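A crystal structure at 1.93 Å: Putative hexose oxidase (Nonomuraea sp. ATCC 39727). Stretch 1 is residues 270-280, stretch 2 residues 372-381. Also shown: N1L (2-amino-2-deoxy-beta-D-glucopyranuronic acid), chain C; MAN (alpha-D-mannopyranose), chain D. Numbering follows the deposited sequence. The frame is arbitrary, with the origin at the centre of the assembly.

Stretch 1, residues 270-280: LLRNHGEWYER
Stretch 2, residues 372-381: RKRLTDRQIQ

Residues 270-280 form one unbroken helix, with phi/psi near -60/-45 and i to i+4 bonds such as His 274 N to Leu 270 O, 3.0 Å. Stretch 2 approaches as an extended segment, Lys 373 at -139/170, Arg 374 at -62/156 and Leu 375 at -49/139, then turns into a helix at Asp 377. Thr 376 (-77/170, chi1 p) is its N-cap: Thr 376 OG1 accepts from Gln 379 N at 3.1 Å, satisfying an amide that has no helical carbonyl before it. The two helix axes come within 10.7 Å, their N-to-C directions 130° apart. The two stretches run in roughly opposite directions: Leu 271 CA lies 7.1 Å from Ile 380 CA, Gly 275 CA lies 4.5 Å from Arg 374 CA, and Glu 279 CA lies 5.9 Å from Lys 373 CA.

The tightest backbone approach depends on Gly 275. Gly 275 CA sits 3.7 Å from Arg 374 CB, and an ideal CB built on Gly 275 would fall 2.4 Å from Arg 374 CB, a clash. The absence of a side chain therefore leaves room for Arg 374, whose CA-to-CB bond points toward the helix and which has the largest covered area of the contact, 107 Å².

Arg 374 adopts chi1 p (71°), chi2 t (160°), chi3 t (172°) and chi4 94°, a nearly extended chain with a sharply turned guanidinium. With this turn the guanidinium meets two carboxylates, those of Glu 276 and Asp 377. Arg 374 NE donates to Glu 276 OE1 at 2.9 Å and 147°, within a salt bridge, while the bond from Arg 374 NH2 to Glu 276 OE1, 3.3 Å and 134°, is weak; the oxygen lies at the guanidinium edge. Arg 374 NH1 donates to Leu 375 O at 2.8 Å and forms a salt bridge with Asp 377 OD1, also at 2.8 Å, although the position of that oxygen is less certain. Glu 276 (m, t, chi3 -167°) starts sideways, but its end comes nearer. Water 2 links the same pair, donating to Glu 276 OE1 (2.8 Å) and accepting from Arg 374 NH2 (3.2 Å).

Glu 279 (m, t, chi3 -178°) points toward stretch 2 and reads its backbone: Arg 374 N donates to Glu 279 OE1 at 2.9 Å with a nearly linear angle of 173°.

Arg 272 (m, t, t, chi4 -156°) also leaves its helix sideways, and its extended chain brings the end nearer. Arg 272 CG lies over one face of the Arg 374 guanidinium, 3.7 Å from Arg 374 CZ. Asp 377 (m, chi2 -19°) places OD1 over a face of the Arg 272 guanidinium; Arg 272 NE to Asp 377 OD1 is 3.1 Å, a salt bridge of charges alone, since no N-H points at the oxygen. This carboxylate offsets the like charges of Arg 272 NH1 and Arg 374 NH2, 4.1 Å apart.

Beyond the charges, Leu 271 (m, p) and Ile 380 (m, t) point toward each other's stretch, with Leu 271 CB 3.7 Å from Ile 380 CD1.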

# COMPACT_ATOMS: atom_id res chain seq x y z
N LEU A 270 -15.55 7.84 -25.72
CA LEU A 270 -15.58 7.24 -24.39
C LEU A 270 -14.59 7.95 -23.39
O LEU A 270 -14.97 8.33 -22.30
CB LEU A 270 -15.24 5.74 -24.47
CG LEU A 270 -15.08 4.98 -23.14
CD1 LEU A 270 -16.34 4.99 -22.32
CD2 LEU A 270 -14.72 3.56 -23.39
N LEU A 271 -13.34 8.01 -23.77
CA LEU A 271 -12.30 8.66 -22.92
C LEU A 271 -12.56 10.12 -22.71
O LEU A 271 -12.36 10.58 -21.58
CB LEU A 271 -10.89 8.38 -23.41
CG LEU A 271 -10.33 7.06 -22.93
CD1 LEU A 271 -11.05 5.85 -23.53
CD2 LEU A 271 -8.85 7.05 -23.24
N ARG A 272 -13.16 10.84 -23.71
CA ARG A 272 -13.55 12.21 -23.49
C ARG A 272 -14.70 12.33 -22.54
O ARG A 272 -14.68 13.17 -21.66
CB ARG A 272 -13.84 13.03 -24.77
CG ARG A 272 -12.65 13.06 -25.71
CD ARG A 272 -12.97 13.81 -26.97
NE ARG A 272 -11.92 13.56 -27.98
CZ ARG A 272 -11.66 14.38 -29.00
NH1 ARG A 272 -12.34 15.56 -29.13
NH2 ARG A 272 -10.69 14.02 -29.88
N ASN A 273 -15.73 11.54 -22.75
CA ASN A 273 -16.90 11.51 -21.86
C ASN A 273 -16.47 11.33 -20.36
O ASN A 273 -16.92 12.02 -19.48
CB ASN A 273 -17.78 10.30 -22.20
CG ASN A 273 -18.66 10.47 -23.44
OD1 ASN A 273 -19.29 9.52 -23.87
ND2 ASN A 273 -18.66 11.62 -24.01
N HIS A 274 -15.72 10.27 -20.15
CA HIS A 274 -15.26 9.84 -18.86
C HIS A 274 -14.41 10.91 -18.21
O HIS A 274 -14.67 11.28 -17.10
CB HIS A 274 -14.48 8.55 -18.99
CG HIS A 274 -13.80 8.11 -17.72
ND1 HIS A 274 -12.49 8.45 -17.42
CD2 HIS A 274 -14.25 7.39 -16.67
CE1 HIS A 274 -12.16 7.96 -16.24
NE2 HIS A 274 -13.19 7.29 -15.78
N GLY A 275 -13.42 11.41 -18.92
CA GLY A 275 -12.53 12.43 -18.39
C GLY A 275 -13.20 13.71 -18.05
O GLY A 275 -12.93 14.30 -16.99
N GLU A 276 -14.07 14.20 -18.96
CA GLU A 276 -14.84 15.40 -18.72
C GLU A 276 -15.81 15.29 -17.55
O GLU A 276 -15.99 16.25 -16.81
CB GLU A 276 -15.57 15.89 -20.01
CG GLU A 276 -14.48 16.43 -20.98
CD GLU A 276 -14.92 16.71 -22.41
OE1 GLU A 276 -14.03 16.91 -23.32
OE2 GLU A 276 -16.13 16.72 -22.64
N TRP A 277 -16.43 14.12 -17.40
CA TRP A 277 -17.29 13.89 -16.26
C TRP A 277 -16.46 14.07 -14.92
O TRP A 277 -16.87 14.79 -14.02
CB TRP A 277 -17.94 12.48 -16.31
CG TRP A 277 -18.95 12.35 -15.27
CD1 TRP A 277 -20.28 12.66 -15.33
CD2 TRP A 277 -18.68 11.96 -13.91
NE1 TRP A 277 -20.85 12.45 -14.10
CE2 TRP A 277 -19.89 12.00 -13.22
CE3 TRP A 277 -17.52 11.48 -13.24
CZ2 TRP A 277 -19.99 11.67 -11.86
CZ3 TRP A 277 -17.65 11.15 -11.89
CH2 TRP A 277 -18.84 11.23 -11.22
N TYR A 278 -15.32 13.42 -14.84
CA TYR A 278 -14.40 13.59 -13.68
C TYR A 278 -13.94 15.04 -13.51
O TYR A 278 -13.85 15.48 -12.37
CB TYR A 278 -13.22 12.57 -13.64
CG TYR A 278 -13.59 11.28 -12.97
CD1 TYR A 278 -13.54 11.17 -11.59
CD2 TYR A 278 -14.11 10.21 -13.68
CE1 TYR A 278 -13.89 10.03 -10.91
CE2 TYR A 278 -14.50 9.05 -13.01
CZ TYR A 278 -14.36 8.94 -11.59
OH TYR A 278 -14.75 7.78 -10.90
N GLU A 279 -13.74 15.84 -14.58
CA GLU A 279 -13.39 17.26 -14.40
C GLU A 279 -14.48 18.02 -13.73
O GLU A 279 -14.20 18.91 -12.97
CB GLU A 279 -13.13 17.97 -15.72
CG GLU A 279 -11.93 17.52 -16.45
CD GLU A 279 -11.75 18.21 -17.83
OE1 GLU A 279 -10.80 17.88 -18.58
OE2 GLU A 279 -12.59 19.01 -18.22
N ARG A 280 -15.74 17.69 -14.04
CA ARG A 280 -16.89 18.39 -13.50
C ARG A 280 -17.32 17.93 -12.14
O ARG A 280 -17.91 18.72 -11.41
CB ARG A 280 -18.12 18.30 -14.46
CG ARG A 280 -17.91 18.94 -15.83
CD ARG A 280 -19.23 18.95 -16.66
NE ARG A 280 -19.82 17.60 -16.84
CZ ARG A 280 -19.52 16.72 -17.82
NH1 ARG A 280 -18.66 17.03 -18.80
NH2 ARG A 280 -20.09 15.49 -17.83
N ARG A 372 -5.05 16.16 -13.62
CA ARG A 372 -5.90 17.29 -13.18
C ARG A 372 -7.03 17.61 -14.13
O ARG A 372 -8.00 18.19 -13.72
CB ARG A 372 -5.07 18.59 -13.06
CG ARG A 372 -3.89 18.45 -12.18
CD ARG A 372 -2.99 19.67 -12.34
NE ARG A 372 -3.65 20.79 -11.64
CZ ARG A 372 -3.39 22.07 -11.83
NH1 ARG A 372 -2.53 22.48 -12.77
NH2 ARG A 372 -4.01 22.98 -11.10
N LYS A 373 -6.89 17.22 -15.39
CA LYS A 373 -7.87 17.41 -16.46
C LYS A 373 -7.83 16.10 -17.23
O LYS A 373 -6.91 15.29 -17.03
CB LYS A 373 -7.47 18.55 -17.35
CG LYS A 373 -7.61 19.86 -16.71
CD LYS A 373 -6.94 20.90 -17.59
CE LYS A 373 -7.90 21.68 -18.44
NZ LYS A 373 -7.94 23.10 -17.95
N ARG A 374 -8.78 15.89 -18.15
CA ARG A 374 -8.68 14.71 -18.98
C ARG A 374 -7.46 14.68 -19.83
O ARG A 374 -6.86 15.71 -20.25
CB ARG A 374 -9.92 14.56 -19.86
CG ARG A 374 -10.01 15.60 -20.99
CD ARG A 374 -10.96 15.02 -22.01
NE ARG A 374 -11.36 15.88 -23.11
CZ ARG A 374 -10.79 15.93 -24.31
NH1 ARG A 374 -9.70 15.23 -24.57
NH2 ARG A 374 -11.38 16.68 -25.26
N LEU A 375 -7.11 13.47 -20.18
CA LEU A 375 -6.18 13.25 -21.27
C LEU A 375 -6.59 14.06 -22.51
O LEU A 375 -7.75 14.16 -22.84
CB LEU A 375 -6.10 11.77 -21.62
CG LEU A 375 -5.41 10.84 -20.62
CD1 LEU A 375 -5.58 9.35 -20.98
CD2 LEU A 375 -3.89 11.11 -20.44
N THR A 376 -5.62 14.64 -23.19
CA THR A 376 -5.90 15.50 -24.33
C THR A 376 -6.23 14.59 -25.49
O THR A 376 -6.07 13.32 -25.45
CB THR A 376 -4.64 16.33 -24.75
OG1 THR A 376 -3.66 15.43 -25.28
CG2 THR A 376 -4.13 17.12 -23.58
N ASP A 377 -6.71 15.22 -26.55
CA ASP A 377 -7.06 14.46 -27.73
C ASP A 377 -5.88 13.69 -28.31
O ASP A 377 -6.05 12.57 -28.72
CB ASP A 377 -7.66 15.38 -28.79
CG ASP A 377 -8.96 16.05 -28.34
OD1 ASP A 377 -9.62 15.56 -27.37
OD2 ASP A 377 -9.29 17.11 -28.93
N ARG A 378 -4.69 14.28 -28.26
CA ARG A 378 -3.46 13.66 -28.75
C ARG A 378 -3.00 12.53 -27.88
O ARG A 378 -2.52 11.51 -28.33
CB ARG A 378 -2.37 14.70 -28.91
CG ARG A 378 -2.81 15.84 -29.85
CD ARG A 378 -1.73 16.88 -30.13
NE ARG A 378 -0.66 16.33 -30.95
CZ ARG A 378 0.38 17.01 -31.40
NH1 ARG A 378 0.52 18.32 -31.17
NH2 ARG A 378 1.30 16.36 -32.11
N GLN A 379 -3.25 12.66 -26.59
CA GLN A 379 -2.97 11.60 -25.63
C GLN A 379 -3.91 10.46 -25.79
O GLN A 379 -3.51 9.31 -25.73
CB GLN A 379 -2.99 12.16 -24.21
CG GLN A 379 -1.78 13.10 -23.91
CD GLN A 379 -1.76 13.64 -22.49
OE1 GLN A 379 -0.76 13.53 -21.80
NE2 GLN A 379 -2.82 14.22 -22.07
N ILE A 380 -5.19 10.75 -26.03
CA ILE A 380 -6.10 9.65 -26.25
C ILE A 380 -5.70 8.86 -27.53
O ILE A 380 -5.84 7.63 -27.57
CB ILE A 380 -7.55 10.14 -26.31
CG1 ILE A 380 -7.96 10.64 -24.90
CG2 ILE A 380 -8.48 9.13 -26.86
CD1 ILE A 380 -9.24 11.37 -24.87
N GLN A 381 -5.30 9.60 -28.57
CA GLN A 381 -4.81 8.98 -29.80
C GLN A 381 -3.69 7.98 -29.49
O GLN A 381 -3.68 6.86 -29.98
CB GLN A 381 -4.34 10.07 -30.78
CG GLN A 381 -4.07 9.58 -32.22
CD GLN A 381 -3.44 10.63 -33.17
OE1 GLN A 381 -2.57 11.44 -32.77
NE2 GLN A 381 -3.87 10.62 -34.47
C1 N1L C . -0.82 21.27 -32.85
C2 N1L C . -0.26 22.72 -33.30
C3 N1L C . 0.69 23.32 -32.16
C4 N1L C . 0.08 23.16 -30.76
C5 N1L C . -0.35 21.67 -30.54
C6 N1L C . -0.78 21.41 -29.07
N2 N1L C . 0.27 23.05 -34.47
O3 N1L C . 0.82 24.69 -32.54
O4 N1L C . 1.17 23.54 -29.85
O5 N1L C . -1.43 21.28 -31.52
O6B N1L C . -1.10 20.00 -28.96
O6A N1L C . -1.84 22.32 -28.71
C1 MAN D . -3.46 8.50 -38.85
C2 MAN D . -4.35 8.59 -37.61
C3 MAN D . -3.76 7.78 -36.47
C4 MAN D . -3.51 6.32 -36.95
C5 MAN D . -2.53 6.26 -38.17
C6 MAN D . -2.23 4.78 -38.59
O2 MAN D . -5.59 8.07 -37.90
O3 MAN D . -4.68 7.81 -35.28
O4 MAN D . -2.95 5.72 -35.87
O5 MAN D . -3.07 7.08 -39.25
O6 MAN D . -3.32 4.26 -39.41
O HOH W 1 -8.51 11.61 -29.65
O HOH W 2 -13.67 18.86 -25.27